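PDB 4XSO: Alr3699 protein from Nostoc sp., which is of unknown function but has the two-domain GT-B architecture of the glycosyltransferases, two Rossmann-like domains facing each other. Local coordinates for residues G210-L215 / T236-G241. Residues are numbered along the deposited sequence; the frame is centred on the assembly and turned at random.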
ATOM      1  N   GLY A 210      45.107  12.226   3.695  1.00 31.36           N
ATOM      2  CA  GLY A 210      44.266  11.499   2.756  1.00 29.79           C
ATOM      3  C   GLY A 210      42.809  11.863   2.969  1.00 29.91           C
ATOM      4  O   GLY A 210      42.337  12.001   4.115  1.00 31.23           O
ATOM      5  N   HIS A 211      42.079  11.976   1.864  1.00 30.37           N
ATOM      6  CA  HIS A 211      40.677  12.219   1.904  1.00 29.58           C
ATOM      7  C   HIS A 211      40.038  11.121   1.072  1.00 30.57           C
ATOM      8  O   HIS A 211      40.406  10.953  -0.101  1.00 34.89           O
ATOM      9  CB  HIS A 211      40.431  13.602   1.270  1.00 33.48           C
ATOM     10  CG  HIS A 211      39.062  14.144   1.503  1.00 34.02           C
ATOM     11  ND1 HIS A 211      37.944  13.659   0.860  1.00 39.15           N
ATOM     12  CD2 HIS A 211      38.621  15.115   2.333  1.00 35.82           C
ATOM     13  CE1 HIS A 211      36.871  14.317   1.283  1.00 33.77           C
ATOM     14  NE2 HIS A 211      37.261  15.183   2.195  1.00 33.38           N
ATOM     15  N   PHE A 212      39.125  10.370   1.626  1.00 26.81           N
ATOM     16  CA  PHE A 212      38.628   9.144   0.937  1.00 33.30           C
ATOM     17  C   PHE A 212      37.120   9.235   0.740  1.00 34.88           C
ATOM     18  O   PHE A 212      36.381   9.054   1.674  1.00 48.93           O
ATOM     19  CB  PHE A 212      38.898   7.939   1.810  1.00 29.07           C
ATOM     20  CG  PHE A 212      40.341   7.696   1.997  1.00 28.23           C
ATOM     21  CD1 PHE A 212      41.026   8.362   2.954  1.00 31.66           C
ATOM     22  CD2 PHE A 212      41.001   6.857   1.169  1.00 29.37           C
ATOM     23  CE1 PHE A 212      42.355   8.190   3.105  1.00 31.44           C
ATOM     24  CE2 PHE A 212      42.355   6.691   1.280  1.00 28.84           C
ATOM     25  CZ  PHE A 212      43.028   7.333   2.276  1.00 31.22           C
ATOM     26  N   SER A 213      36.663   9.506  -0.446  1.00 38.92           N
ATOM     27  CA  SER A 213      35.269   9.900  -0.603  1.00 38.17           C
ATOM     28  C   SER A 213      35.021  10.033  -2.107  1.00 41.70           C
ATOM     29  O   SER A 213      35.974  10.079  -2.875  1.00 43.47           O
ATOM     30  CB  SER A 213      34.953  11.110   0.284  1.00 45.24           C
ATOM     31  OG  SER A 213      33.971  11.937  -0.268  1.00 47.66           O
ATOM     32  N   ARG A 214      33.755  10.142  -2.524  1.00 41.22           N
ATOM     33  CA  ARG A 214      33.474  10.537  -3.874  1.00 46.73           C
ATOM     34  C   ARG A 214      33.603  12.078  -3.885  1.00 34.58           C
ATOM     35  O   ARG A 214      33.488  12.756  -2.867  1.00 35.43           O
ATOM     36  CB  ARG A 214      32.061  10.085  -4.306  1.00 57.95           C
ATOM     37  CG  ARG A 214      30.961  10.630  -3.418  1.00 65.36           C
ATOM     38  CD  ARG A 214      29.611   9.968  -3.706  1.00 80.26           C
ATOM     39  NE  ARG A 214      28.658  10.341  -2.668  1.00 80.57           N
ATOM     40  CZ  ARG A 214      28.540   9.741  -1.484  1.00 84.69           C
ATOM     41  NH1 ARG A 214      29.284   8.673  -1.173  1.00 81.78           N
ATOM     42  NH2 ARG A 214      27.649  10.207  -0.610  1.00 83.36           N
ATOM     43  N   LEU A 215      33.944  12.597  -5.035  1.00 38.17           N
ATOM     44  CA  LEU A 215      34.210  14.001  -5.203  1.00 38.91           C
ATOM     45  C   LEU A 215      32.858  14.683  -5.288  1.00 43.64           C
ATOM     46  O   LEU A 215      32.180  14.609  -6.327  1.00 47.76           O
ATOM     47  CB  LEU A 215      35.035  14.214  -6.480  1.00 40.42           C
ATOM     48  CG  LEU A 215      36.371  13.476  -6.509  1.00 43.17           C
ATOM     49  CD1 LEU A 215      37.023  13.661  -7.885  1.00 51.11           C
ATOM     50  CD2 LEU A 215      37.293  13.956  -5.399  1.00 43.64           C
ATOM     51  N   THR A 236      51.235  17.215   1.624  1.00 37.06           N
ATOM     52  CA  THR A 236      50.463  16.920   0.394  1.00 36.56           C
ATOM     53  C   THR A 236      49.177  16.150   0.680  1.00 39.01           C
ATOM     54  O   THR A 236      49.064  15.400   1.678  1.00 38.79           O
ATOM     55  CB  THR A 236      51.232  16.038  -0.600  1.00 42.18           C
ATOM     56  OG1 THR A 236      51.448  14.780  -0.001  1.00 44.11           O
ATOM     57  CG2 THR A 236      52.514  16.596  -0.938  1.00 40.37           C
ATOM     58  N   ALA A 237      48.196  16.363  -0.189  1.00 35.82           N
ATOM     59  CA  ALA A 237      46.905  15.727  -0.054  1.00 36.37           C
ATOM     60  C   ALA A 237      46.726  14.644  -1.144  1.00 36.97           C
ATOM     61  O   ALA A 237      47.150  14.823  -2.270  1.00 34.06           O
ATOM     62  CB  ALA A 237      45.824  16.783  -0.100  1.00 37.62           C
ATOM     63  N   ILE A 238      46.199  13.471  -0.771  1.00 36.74           N
ATOM     64  CA  ILE A 238      45.748  12.506  -1.740  1.00 33.53           C
ATOM     65  C   ILE A 238      44.275  12.463  -1.633  1.00 30.96           C
ATOM     66  O   ILE A 238      43.708  12.332  -0.521  1.00 32.16           O
ATOM     67  CB  ILE A 238      46.395  11.082  -1.590  1.00 37.99           C
ATOM     68  CG1 ILE A 238      46.069  10.465  -0.242  1.00 40.01           C
ATOM     69  CG2 ILE A 238      47.911  11.131  -1.740  1.00 35.26           C
ATOM     70  CD1 ILE A 238      46.395   8.974  -0.189  1.00 45.30           C
ATOM     71  N   LEU A 239      43.624  12.622  -2.783  1.00 32.70           N
ATOM     72  CA  LEU A 239      42.161  12.531  -2.913  1.00 32.79           C
ATOM     73  C   LEU A 239      41.849  11.206  -3.593  1.00 36.91           C
ATOM     74  O   LEU A 239      42.245  10.956  -4.754  1.00 36.23           O
ATOM     75  CB  LEU A 239      41.569  13.684  -3.724  1.00 37.09           C
ATOM     76  CG  LEU A 239      42.036  15.074  -3.254  1.00 36.08           C
ATOM     77  CD1 LEU A 239      41.230  16.126  -3.994  1.00 40.65           C
ATOM     78  CD2 LEU A 239      41.836  15.301  -1.814  1.00 40.69           C
ATOM     79  N   VAL A 240      41.115  10.373  -2.859  1.00 35.43           N
ATOM     80  CA  VAL A 240      40.809   9.066  -3.308  1.00 34.68           C
ATOM     81  C   VAL A 240      39.329   8.990  -3.426  1.00 35.64           C
ATOM     82  O   VAL A 240      38.582   9.211  -2.473  1.00 38.03           O
ATOM     83  CB  VAL A 240      41.347   8.013  -2.318  1.00 36.02           C
ATOM     84  CG1 VAL A 240      41.161   6.634  -2.861  1.00 31.57           C
ATOM     85  CG2 VAL A 240      42.834   8.263  -2.063  1.00 33.71           C
ATOM     86  N   GLY A 241      38.917   8.717  -4.640  1.00 34.31           N
ATOM     87  CA  GLY A 241      37.546   8.531  -5.004  1.00 34.92           C
ATOM     88  C   GLY A 241      37.340   9.082  -6.421  1.00 40.36           C
ATOM     89  O   GLY A 241      38.216   9.741  -7.056  1.00 40.22           O
TER
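F212 and V240 stand alongside each other on one face of two neighbouring parallel strands. The phenyl ring approaches obliquely: CD2 reaches V240 CB at 3.7 Å and CE2 reaches V240 CG2. F212 CG, anti to its carbonyl carbon (chi1 -65°), sits beside the backbone N, on the G210 side. CZ meets I238 CD1 more loosely at 4.5 Å. G210 brings no side chain to this face; I238 CG1, at 3.6 Å from G210 CA, and the F212 ring close over that CA. The other face pairs H211 CB with L239 CD2, 3.8 Å apart, while the imidazole turns off toward T289, whose OG1 is hydrogen-bonded to NE2. Three nearly straight backbone bonds fix the register: H211 N to I238 O (2.9 Å), V240 N to H211 O, and S213 N to V240 O (2.8 Å). Beyond the strands, G241 CA makes a CA-H...O contact with S213 O at 3.1 Å; phi 145° suits glycine. The two strands belong to a beta-alpha-beta unit of the Rossmann-like C-terminal domain, joined by helix 221-228, whose Q221 touches H211, S213 and L215. Helix 276-282 covers the F212-V240 face, strand 267-271 flanks L239 and V240, and backbone hydrogen bonds join strand 285-287 to G210.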